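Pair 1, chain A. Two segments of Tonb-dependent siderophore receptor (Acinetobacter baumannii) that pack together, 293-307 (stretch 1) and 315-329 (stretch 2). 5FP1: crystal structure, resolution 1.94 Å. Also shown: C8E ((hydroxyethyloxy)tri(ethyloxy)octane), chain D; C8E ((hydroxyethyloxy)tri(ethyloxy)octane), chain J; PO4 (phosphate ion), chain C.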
# COMPACT_ATOMS: atom_id res chain seq x y z
N ALA A 293 7.38 17.07 1.22
CA ALA A 293 6.11 16.46 1.63
C ALA A 293 5.78 16.82 3.06
O ALA A 293 6.65 16.83 3.92
CB ALA A 293 6.13 14.95 1.46
N LYS A 294 4.51 17.10 3.30
CA LYS A 294 4.04 17.34 4.66
C LYS A 294 2.87 16.38 4.87
O LYS A 294 1.99 16.27 4.01
CB LYS A 294 3.59 18.79 4.83
CG LYS A 294 2.88 19.04 6.16
CD LYS A 294 3.49 20.18 6.92
CE LYS A 294 2.87 20.36 8.29
NZ LYS A 294 3.96 20.54 9.27
N SER A 295 2.88 15.65 5.97
CA SER A 295 1.87 14.62 6.19
C SER A 295 1.44 14.63 7.65
O SER A 295 2.27 14.47 8.56
CB SER A 295 2.44 13.24 5.82
OG SER A 295 1.43 12.23 5.91
N LYS A 296 0.14 14.82 7.87
CA LYS A 296 -0.45 14.82 9.20
C LYS A 296 -1.49 13.74 9.35
O LYS A 296 -2.21 13.43 8.41
CB LYS A 296 -1.09 16.19 9.50
CG LYS A 296 -0.08 17.32 9.36
CD LYS A 296 -0.67 18.70 9.61
CE LYS A 296 -1.07 18.87 11.06
NZ LYS A 296 -1.01 20.30 11.48
N ASN A 297 -1.57 13.16 10.54
CA ASN A 297 -2.53 12.14 10.86
C ASN A 297 -2.95 12.35 12.29
O ASN A 297 -2.11 12.53 13.19
CB ASN A 297 -1.86 10.76 10.64
CG ASN A 297 -2.84 9.59 10.59
OD1 ASN A 297 -4.07 9.73 10.43
ND2 ASN A 297 -2.26 8.38 10.68
N ASP A 298 -4.25 12.33 12.53
CA ASP A 298 -4.80 12.62 13.85
C ASP A 298 -6.02 11.73 14.00
O ASP A 298 -6.98 11.87 13.25
CB ASP A 298 -5.19 14.11 13.92
CG ASP A 298 -5.65 14.55 15.29
OD1 ASP A 298 -5.57 13.79 16.26
OD2 ASP A 298 -6.10 15.71 15.41
N TYR A 299 -5.95 10.75 14.90
CA TYR A 299 -6.98 9.75 14.97
C TYR A 299 -7.22 9.14 16.34
O TYR A 299 -6.32 9.06 17.20
CB TYR A 299 -6.73 8.63 13.95
CG TYR A 299 -5.55 7.74 14.23
CD1 TYR A 299 -5.61 6.75 15.21
CD2 TYR A 299 -4.39 7.85 13.49
CE1 TYR A 299 -4.53 5.91 15.45
CE2 TYR A 299 -3.30 7.02 13.73
CZ TYR A 299 -3.37 6.05 14.71
OH TYR A 299 -2.26 5.26 14.95
N VAL A 300 -8.46 8.72 16.51
CA VAL A 300 -8.93 7.89 17.61
C VAL A 300 -9.88 6.85 17.02
O VAL A 300 -10.86 7.21 16.35
CB VAL A 300 -9.73 8.71 18.66
CG1 VAL A 300 -10.43 7.77 19.64
CG2 VAL A 300 -8.80 9.65 19.40
N TRP A 301 -9.59 5.58 17.19
CA TRP A 301 -10.47 4.53 16.69
C TRP A 301 -10.56 3.37 17.67
O TRP A 301 -9.77 3.27 18.64
CB TRP A 301 -10.10 4.06 15.26
CG TRP A 301 -8.82 3.41 15.18
CD1 TRP A 301 -7.60 4.02 15.00
CD2 TRP A 301 -8.56 2.00 15.33
NE1 TRP A 301 -6.61 3.07 15.05
CE2 TRP A 301 -7.16 1.83 15.23
CE3 TRP A 301 -9.36 0.88 15.55
CZ2 TRP A 301 -6.55 0.57 15.34
CZ3 TRP A 301 -8.76 -0.37 15.63
CH2 TRP A 301 -7.37 -0.51 15.55
N THR A 302 -11.54 2.50 17.43
CA THR A 302 -11.90 1.47 18.39
C THR A 302 -11.43 0.09 18.01
O THR A 302 -11.78 -0.42 16.94
CB THR A 302 -13.43 1.42 18.60
OG1 THR A 302 -13.87 2.67 19.13
CG2 THR A 302 -13.79 0.31 19.54
N ASN A 303 -10.68 -0.52 18.91
CA ASN A 303 -10.41 -1.96 18.87
C ASN A 303 -11.59 -2.67 19.58
O ASN A 303 -11.87 -2.39 20.75
CB ASN A 303 -9.06 -2.22 19.55
CG ASN A 303 -8.75 -3.70 19.81
OD1 ASN A 303 -9.62 -4.58 19.86
ND2 ASN A 303 -7.48 -3.96 20.07
N PRO A 304 -12.31 -3.56 18.87
CA PRO A 304 -13.49 -4.20 19.46
C PRO A 304 -13.10 -5.27 20.52
O PRO A 304 -12.75 -6.41 20.20
CB PRO A 304 -14.18 -4.83 18.25
CG PRO A 304 -13.03 -5.22 17.37
CD PRO A 304 -12.05 -4.07 17.50
N ASP A 305 -13.09 -4.82 21.77
CA ASP A 305 -12.91 -5.62 22.99
C ASP A 305 -11.48 -5.95 23.41
O ASP A 305 -11.27 -6.31 24.56
CB ASP A 305 -13.76 -6.89 23.01
CG ASP A 305 -14.17 -7.26 24.44
OD1 ASP A 305 -14.61 -6.33 25.15
OD2 ASP A 305 -14.08 -8.46 24.83
N ASP A 306 -10.51 -5.84 22.51
CA ASP A 306 -9.10 -5.98 22.90
C ASP A 306 -8.86 -7.30 23.63
O ASP A 306 -8.12 -7.36 24.61
CB ASP A 306 -8.72 -4.81 23.79
CG ASP A 306 -7.22 -4.60 23.90
OD1 ASP A 306 -6.47 -5.04 23.03
OD2 ASP A 306 -6.81 -3.95 24.85
N SER A 307 -9.55 -8.35 23.17
CA SER A 307 -9.44 -9.72 23.72
C SER A 307 -9.73 -9.81 25.22
O SER A 307 -9.24 -10.70 25.89
CB SER A 307 -8.07 -10.34 23.38
OG SER A 307 -7.83 -10.29 21.98
N LEU A 315 -20.95 -8.55 25.23
CA LEU A 315 -20.57 -7.14 25.28
C LEU A 315 -19.22 -6.90 24.55
O LEU A 315 -18.42 -7.81 24.35
CB LEU A 315 -20.49 -6.69 26.75
CG LEU A 315 -21.83 -6.69 27.53
CD1 LEU A 315 -21.56 -6.45 29.01
CD2 LEU A 315 -22.79 -5.68 26.95
N VAL A 316 -19.00 -5.65 24.16
CA VAL A 316 -17.75 -5.21 23.51
C VAL A 316 -17.29 -3.92 24.13
O VAL A 316 -18.01 -2.91 24.09
CB VAL A 316 -17.97 -4.98 21.99
CG1 VAL A 316 -16.73 -4.37 21.32
CG2 VAL A 316 -18.34 -6.27 21.33
N TRP A 317 -16.07 -3.95 24.66
CA TRP A 317 -15.41 -2.79 25.24
C TRP A 317 -14.76 -1.94 24.14
O TRP A 317 -14.06 -2.48 23.30
CB TRP A 317 -14.32 -3.24 26.20
CG TRP A 317 -13.51 -2.14 26.81
CD1 TRP A 317 -13.98 -1.06 27.48
CD2 TRP A 317 -12.08 -2.03 26.83
NE1 TRP A 317 -12.94 -0.26 27.91
CE2 TRP A 317 -11.76 -0.84 27.52
CE3 TRP A 317 -11.04 -2.82 26.37
CZ2 TRP A 317 -10.45 -0.43 27.75
CZ3 TRP A 317 -9.73 -2.41 26.59
CH2 TRP A 317 -9.45 -1.23 27.28
N HIS A 318 -15.02 -0.64 24.15
CA HIS A 318 -14.48 0.27 23.13
C HIS A 318 -13.02 0.67 23.44
O HIS A 318 -12.77 1.83 23.76
CB HIS A 318 -15.27 1.58 23.05
CG HIS A 318 -16.70 1.46 22.64
ND1 HIS A 318 -17.10 1.02 21.39
CD2 HIS A 318 -17.84 1.81 23.29
CE1 HIS A 318 -18.42 1.08 21.30
NE2 HIS A 318 -18.89 1.55 22.44
N ARG A 319 -12.08 -0.26 23.29
CA ARG A 319 -10.65 0.01 23.48
C ARG A 319 -10.22 1.13 22.55
O ARG A 319 -10.53 1.11 21.38
CB ARG A 319 -9.82 -1.25 23.20
CG ARG A 319 -8.34 -1.00 22.97
CD ARG A 319 -7.57 -0.46 24.18
NE ARG A 319 -6.30 0.09 23.69
CZ ARG A 319 -5.15 -0.57 23.55
NH1 ARG A 319 -5.02 -1.81 23.96
NH2 ARG A 319 -4.12 0.05 23.02
N LEU A 320 -9.53 2.12 23.11
CA LEU A 320 -9.09 3.29 22.33
C LEU A 320 -7.67 3.10 21.79
O LEU A 320 -6.78 2.69 22.54
CB LEU A 320 -9.15 4.57 23.19
CG LEU A 320 -8.75 5.88 22.49
CD1 LEU A 320 -9.62 7.03 23.03
CD2 LEU A 320 -7.29 6.20 22.66
N ASN A 321 -7.51 3.39 20.51
CA ASN A 321 -6.23 3.50 19.82
C ASN A 321 -6.16 4.91 19.25
O ASN A 321 -7.16 5.44 18.76
CB ASN A 321 -6.09 2.49 18.68
CG ASN A 321 -5.92 1.04 19.19
OD1 ASN A 321 -5.29 0.79 20.19
ND2 ASN A 321 -6.48 0.13 18.49
N SER A 322 -5.00 5.54 19.35
CA SER A 322 -4.85 6.90 18.90
C SER A 322 -3.42 7.19 18.50
O SER A 322 -2.48 6.49 18.90
CB SER A 322 -5.27 7.90 19.97
OG SER A 322 -4.28 8.02 20.97
N ALA A 323 -3.28 8.24 17.69
CA ALA A 323 -1.99 8.87 17.41
C ALA A 323 -2.21 10.26 16.83
O ALA A 323 -3.25 10.55 16.24
CB ALA A 323 -1.17 8.03 16.44
N ILE A 324 -1.20 11.11 16.97
CA ILE A 324 -1.16 12.41 16.35
C ILE A 324 0.23 12.56 15.78
O ILE A 324 1.21 12.56 16.54
CB ILE A 324 -1.36 13.56 17.37
CG1 ILE A 324 -2.58 13.33 18.27
CG2 ILE A 324 -1.46 14.90 16.63
CD1 ILE A 324 -2.58 14.21 19.53
N THR A 325 0.34 12.60 14.46
CA THR A 325 1.65 12.69 13.84
C THR A 325 1.71 13.89 12.91
O THR A 325 0.72 14.24 12.23
CB THR A 325 2.05 11.42 13.06
OG1 THR A 325 1.10 11.13 12.00
CG2 THR A 325 2.15 10.23 14.02
N ASP A 326 2.92 14.43 12.80
CA ASP A 326 3.18 15.55 11.89
C ASP A 326 4.57 15.36 11.33
O ASP A 326 5.56 15.40 12.06
CB ASP A 326 3.08 16.87 12.64
CG ASP A 326 3.20 18.09 11.72
OD1 ASP A 326 3.78 17.99 10.63
OD2 ASP A 326 2.75 19.17 12.11
N SER A 327 4.62 15.08 10.04
CA SER A 327 5.87 14.75 9.39
C SER A 327 6.17 15.69 8.22
O SER A 327 5.29 16.05 7.46
CB SER A 327 5.80 13.32 8.87
OG SER A 327 6.94 13.01 8.08
N GLU A 328 7.45 16.02 8.06
CA GLU A 328 7.94 16.75 6.88
C GLU A 328 9.12 16.02 6.29
O GLU A 328 10.03 15.58 7.02
CB GLU A 328 8.36 18.19 7.27
CG GLU A 328 7.18 18.96 7.81
CD GLU A 328 7.46 20.46 8.06
OE1 GLU A 328 8.60 20.93 7.85
OE2 GLU A 328 6.51 21.14 8.48
N THR A 329 9.12 15.90 4.97
CA THR A 329 10.20 15.17 4.29
C THR A 329 10.70 15.97 3.10
O THR A 329 9.91 16.55 2.36
CB THR A 329 9.70 13.80 3.76
OG1 THR A 329 9.04 13.07 4.82
CG2 THR A 329 10.86 13.00 3.22
C1 C8E D . 2.13 16.49 16.10
C2 C8E D . 2.30 15.63 17.33
C3 C8E D . 2.00 16.47 18.56
C4 C8E D . 1.06 15.76 19.51
C5 C8E D . 1.23 16.24 20.95
C6 C8E D . 1.03 17.73 21.11
C7 C8E D . 1.17 18.09 22.57
C8 C8E D . 0.11 19.07 23.04
O9 C8E D . 0.33 19.33 24.43
C1 C8E J . 13.28 18.26 7.86
C2 C8E J . 12.93 17.92 6.43
C3 C8E J . 12.07 19.01 5.80
C4 C8E J . 12.92 20.06 5.09
C5 C8E J . 12.09 21.20 4.52
C6 C8E J . 11.02 20.68 3.57
C7 C8E J . 9.73 20.33 4.31
C8 C8E J . 8.54 20.33 3.35
O9 C8E J . 7.46 21.02 3.97
C10 C8E J . 6.20 20.87 3.30
C11 C8E J . 6.31 20.97 1.78
O12 C8E J . 5.01 21.11 1.18
P PO4 C . -3.06 -4.72 23.29
O1 PO4 C . -3.94 -5.37 24.33
O2 PO4 C . -3.96 -3.97 22.33
O3 PO4 C . -2.26 -5.78 22.52
O4 PO4 C . -2.10 -3.75 23.96
O HOH W 1 6.48 13.84 5.34
O HOH W 2 2.39 12.02 9.77
O HOH W 3 0.66 8.51 11.25
O HOH W 4 -2.41 3.76 17.49

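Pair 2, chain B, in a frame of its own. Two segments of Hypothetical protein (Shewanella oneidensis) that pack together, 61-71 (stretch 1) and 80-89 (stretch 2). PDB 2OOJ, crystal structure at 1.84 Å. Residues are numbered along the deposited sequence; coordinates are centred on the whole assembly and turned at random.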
# COMPACT_ATOMS: atom_id res chain seq x y z
N SER B 61 -10.09 9.72 9.51
CA SER B 61 -10.24 8.96 8.24
C SER B 61 -9.05 9.25 7.35
O SER B 61 -8.79 10.39 6.98
CB SER B 61 -11.56 9.30 7.53
OG SER B 61 -12.65 8.71 8.21
N ALA B 62 -8.30 8.20 7.00
CA ALA B 62 -7.12 8.35 6.19
C ALA B 62 -6.72 6.95 5.67
O ALA B 62 -7.26 5.94 6.11
CB ALA B 62 -6.00 8.93 7.00
N GLY B 63 -5.77 6.93 4.76
CA GLY B 63 -5.19 5.64 4.31
C GLY B 63 -3.71 5.82 4.15
O GLY B 63 -3.26 6.95 3.96
N TYR B 64 -2.95 4.73 4.31
CA TYR B 64 -1.56 4.76 3.92
C TYR B 64 -1.14 3.36 3.41
O TYR B 64 -1.79 2.35 3.69
CB TYR B 64 -0.70 5.21 5.09
CG TYR B 64 -0.25 4.13 6.03
CD1 TYR B 64 -1.01 3.72 7.10
CD2 TYR B 64 0.99 3.53 5.84
CE1 TYR B 64 -0.54 2.69 7.97
CE2 TYR B 64 1.45 2.54 6.66
CZ TYR B 64 0.69 2.12 7.73
OH TYR B 64 1.23 1.11 8.54
N VAL B 65 -0.08 3.37 2.64
CA VAL B 65 0.61 2.15 2.14
C VAL B 65 2.11 2.42 2.28
O VAL B 65 2.51 3.58 2.41
CB VAL B 65 0.23 1.81 0.71
CG1 VAL B 65 -1.24 1.61 0.56
CG2 VAL B 65 0.72 2.85 -0.33
N ALA B 66 2.92 1.37 2.32
CA ALA B 66 4.36 1.48 2.45
C ALA B 66 4.97 0.15 2.03
O ALA B 66 4.31 -0.86 2.13
CB ALA B 66 4.72 1.79 3.89
N ILE B 67 6.23 0.19 1.59
CA ILE B 67 7.09 -0.96 1.36
C ILE B 67 8.43 -0.61 1.95
O ILE B 67 8.97 0.47 1.72
CB ILE B 67 7.25 -1.26 -0.16
CG1 ILE B 67 5.91 -1.82 -0.68
CG2 ILE B 67 8.36 -2.26 -0.45
CD1 ILE B 67 5.93 -2.24 -2.13
N GLU B 68 8.96 -1.52 2.76
CA GLU B 68 10.23 -1.34 3.39
C GLU B 68 11.05 -2.61 3.26
O GLU B 68 10.54 -3.69 3.36
CB GLU B 68 10.10 -0.93 4.85
CG GLU B 68 9.41 -1.91 5.72
CD GLU B 68 9.20 -1.44 7.17
OE1 GLU B 68 10.19 -1.12 7.86
OE2 GLU B 68 8.04 -1.45 7.65
N GLN B 69 12.35 -2.42 3.06
CA GLN B 69 13.34 -3.49 3.10
C GLN B 69 13.99 -3.53 4.49
O GLN B 69 14.61 -2.53 4.95
CB GLN B 69 14.40 -3.19 2.03
CG GLN B 69 15.57 -4.17 1.94
CD GLN B 69 15.23 -5.50 1.43
OE1 GLN B 69 15.11 -5.70 0.22
NE2 GLN B 69 15.10 -6.48 2.35
N VAL B 70 13.83 -4.67 5.13
CA VAL B 70 14.40 -4.97 6.44
C VAL B 70 15.66 -5.81 6.31
O VAL B 70 15.73 -6.79 5.51
CB VAL B 70 13.37 -5.71 7.32
CG1 VAL B 70 13.90 -5.88 8.75
CG2 VAL B 70 12.01 -4.93 7.31
N VAL B 71 16.66 -5.44 7.11
CA VAL B 71 17.93 -6.17 7.16
C VAL B 71 18.35 -6.30 8.61
O VAL B 71 18.42 -5.31 9.35
CB VAL B 71 19.04 -5.44 6.36
CG1 VAL B 71 20.29 -6.26 6.31
CG2 VAL B 71 18.55 -5.14 4.97
N SER B 80 17.34 -10.77 5.36
CA SER B 80 16.55 -9.64 4.99
C SER B 80 15.15 -10.12 4.57
O SER B 80 14.96 -11.28 4.22
CB SER B 80 17.24 -8.90 3.85
OG SER B 80 17.51 -9.75 2.74
N PHE B 81 14.20 -9.20 4.56
CA PHE B 81 12.91 -9.43 3.95
C PHE B 81 12.26 -8.08 3.69
O PHE B 81 12.73 -7.04 4.19
CB PHE B 81 12.04 -10.33 4.84
CG PHE B 81 11.91 -9.83 6.24
CD1 PHE B 81 12.87 -10.14 7.19
CD2 PHE B 81 10.83 -9.04 6.61
CE1 PHE B 81 12.75 -9.66 8.50
CE2 PHE B 81 10.70 -8.59 7.90
CZ PHE B 81 11.67 -8.90 8.85
N VAL B 82 11.17 -8.10 2.93
CA VAL B 82 10.37 -6.89 2.68
C VAL B 82 9.04 -6.96 3.41
O VAL B 82 8.37 -7.97 3.38
CB VAL B 82 10.12 -6.68 1.16
CG1 VAL B 82 9.07 -5.51 0.87
CG2 VAL B 82 11.47 -6.37 0.49
N LEU B 83 8.68 -5.84 4.04
CA LEU B 83 7.36 -5.65 4.62
C LEU B 83 6.50 -4.70 3.78
O LEU B 83 6.99 -3.70 3.30
CB LEU B 83 7.48 -5.12 6.04
CG LEU B 83 7.95 -6.04 7.17
CD1 LEU B 83 8.30 -5.24 8.41
CD2 LEU B 83 6.86 -7.08 7.45
N GLN B 84 5.22 -5.05 3.63
CA GLN B 84 4.26 -4.31 2.80
C GLN B 84 3.07 -4.00 3.62
O GLN B 84 2.50 -4.92 4.24
CB GLN B 84 3.88 -5.13 1.57
CG GLN B 84 3.00 -4.33 0.53
CD GLN B 84 2.90 -5.05 -0.79
OE1 GLN B 84 3.91 -5.29 -1.46
NE2 GLN B 84 1.68 -5.37 -1.20
N HIS B 85 2.74 -2.70 3.69
CA HIS B 85 1.68 -2.18 4.54
C HIS B 85 0.48 -1.64 3.75
O HIS B 85 0.61 -0.94 2.75
CB HIS B 85 2.16 -0.96 5.36
CG HIS B 85 3.47 -1.12 6.08
ND1 HIS B 85 3.62 -0.70 7.38
CD2 HIS B 85 4.69 -1.53 5.66
CE1 HIS B 85 4.89 -0.86 7.74
NE2 HIS B 85 5.55 -1.39 6.72
N PHE B 86 -0.71 -1.87 4.28
CA PHE B 86 -1.90 -1.25 3.76
C PHE B 86 -2.75 -0.97 4.98
O PHE B 86 -3.15 -1.89 5.67
CB PHE B 86 -2.61 -2.21 2.84
CG PHE B 86 -3.93 -1.74 2.30
CD1 PHE B 86 -5.09 -1.87 3.03
CD2 PHE B 86 -4.01 -1.28 0.99
CE1 PHE B 86 -6.33 -1.50 2.49
CE2 PHE B 86 -5.24 -0.92 0.42
CZ PHE B 86 -6.40 -1.01 1.18
N GLY B 87 -2.97 0.32 5.24
CA GLY B 87 -3.71 0.77 6.42
C GLY B 87 -4.83 1.69 5.98
O GLY B 87 -4.63 2.58 5.16
N ILE B 88 -6.02 1.41 6.47
CA ILE B 88 -7.22 2.23 6.29
C ILE B 88 -7.78 2.57 7.68
O ILE B 88 -8.13 1.68 8.45
CB ILE B 88 -8.30 1.48 5.50
CG1 ILE B 88 -7.85 1.23 4.06
CG2 ILE B 88 -9.60 2.31 5.41
CD1 ILE B 88 -7.93 2.45 3.16
N MSE B 89 -7.87 3.86 7.98
CA MSE B 89 -8.37 4.33 9.24
C MSE B 89 -9.76 4.97 9.05
O MSE B 89 -9.98 5.75 8.11
CB MSE B 89 -7.41 5.38 9.78
CG MSE B 89 -7.63 5.73 11.21
SE MSE B 89 -6.53 7.21 11.65
CE MSE B 89 -4.66 6.49 11.12
O HOH W 5 15.38 -9.35 1.10

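Both pairs are two antiparallel strands joined edge to edge in a sheet. Fourteen central residues superpose with an RMSD of 0.8 Å. The register is the same: Asn A297 with Thr A325 matches Tyr B64 with Gly B87, and Trp A301 with Asn A321 matches Glu B68 with Leu B83. Hydrogen-bonded and non-hydrogen-bonded pairs alternate in step. The strand directions differ by 137° in pair 1 and by 177° in pair 2.

The backbone ladder is the same in both pairs. In pair 1, Trp A301 N donates to Asn A321 O at 2.9 Å, and Asn A321 N donates to Trp A301 O at 2.9 Å. In pair 2, Glu B68 N donates to Leu B83 O at 3.0 Å, and Leu B83 N returns the bond to Glu B68 O at 2.9 Å. Between these rungs, CA-H...O contacts fill the gaps. Val A300 CA lies 3.2 Å from Asn A321 O, and the matching Ile B67 CA lies 3.4 Å from Leu B83 O.

The side chains differ on the face that carries Tyr A299 and Ala A323, matched by Ala B66 and His B85. Large and small are exchanged across the strands. In pair 1 the tyrosine is large and its ring reaches over the alanine, with Tyr A299 CZ 3.4 Å from Ala A323 CB. In pair 2 the ring is on the other strand, and Ala B66 CB sits over the face of the His B85 ring, 4.1 Å from its centroid.

His B85 also links its neighbours along the opposite strand. Its NE2 donates to Glu B68 OE2 at 2.7 Å, and its ND1 is hydrogen-bonded to Tyr B64 OH at 3.2 Å. Both oxygens lie at the ring edge, so the face stays free for Ala B66. At the position of Glu B68, pair 1 has Trp A301. Asn A321 packs on that indole, its CB 3.9 Å from the centroid of the five-membered ring.

One hydrogen-bonded rung beyond Tyr A299 and Ala A323, Thr A325 matches Gly B87. Thr A325 OG1 approaches Asn A297 CB at 3.3 Å, and a water joins the same OG1 to Asn A297 ND2. In pair 2 the larger Tyr B64 leans across the glycine. An ideal CB on Gly B87 would lie 2.6 Å from Tyr B64 CE1, a clash.

The other face is more alike at Val A300 and Leu A320, matched by Ile B67 and Val B82. Both make diagonal apolar contacts at 3.6 Å, Val A300 CG1 to Leu A320 CD1 and Ile B67 CG2 to Val B82 CG1. Further along, Asp A326 matches Ile B88. The aspartate forms a salt bridge with Lys A294, Lys A294 NZ to Asp A326 OD1 at 2.9 Å. Opposite Asp A326 is Lys A296, with a long salt bridge from Lys A296 NZ to Asp A326 OD2 at 4.0 Å. At the matching rung Ile B88 has Gly B63 opposite it, with Ile B88 CD1 4.4 Å from Gly B63 CA.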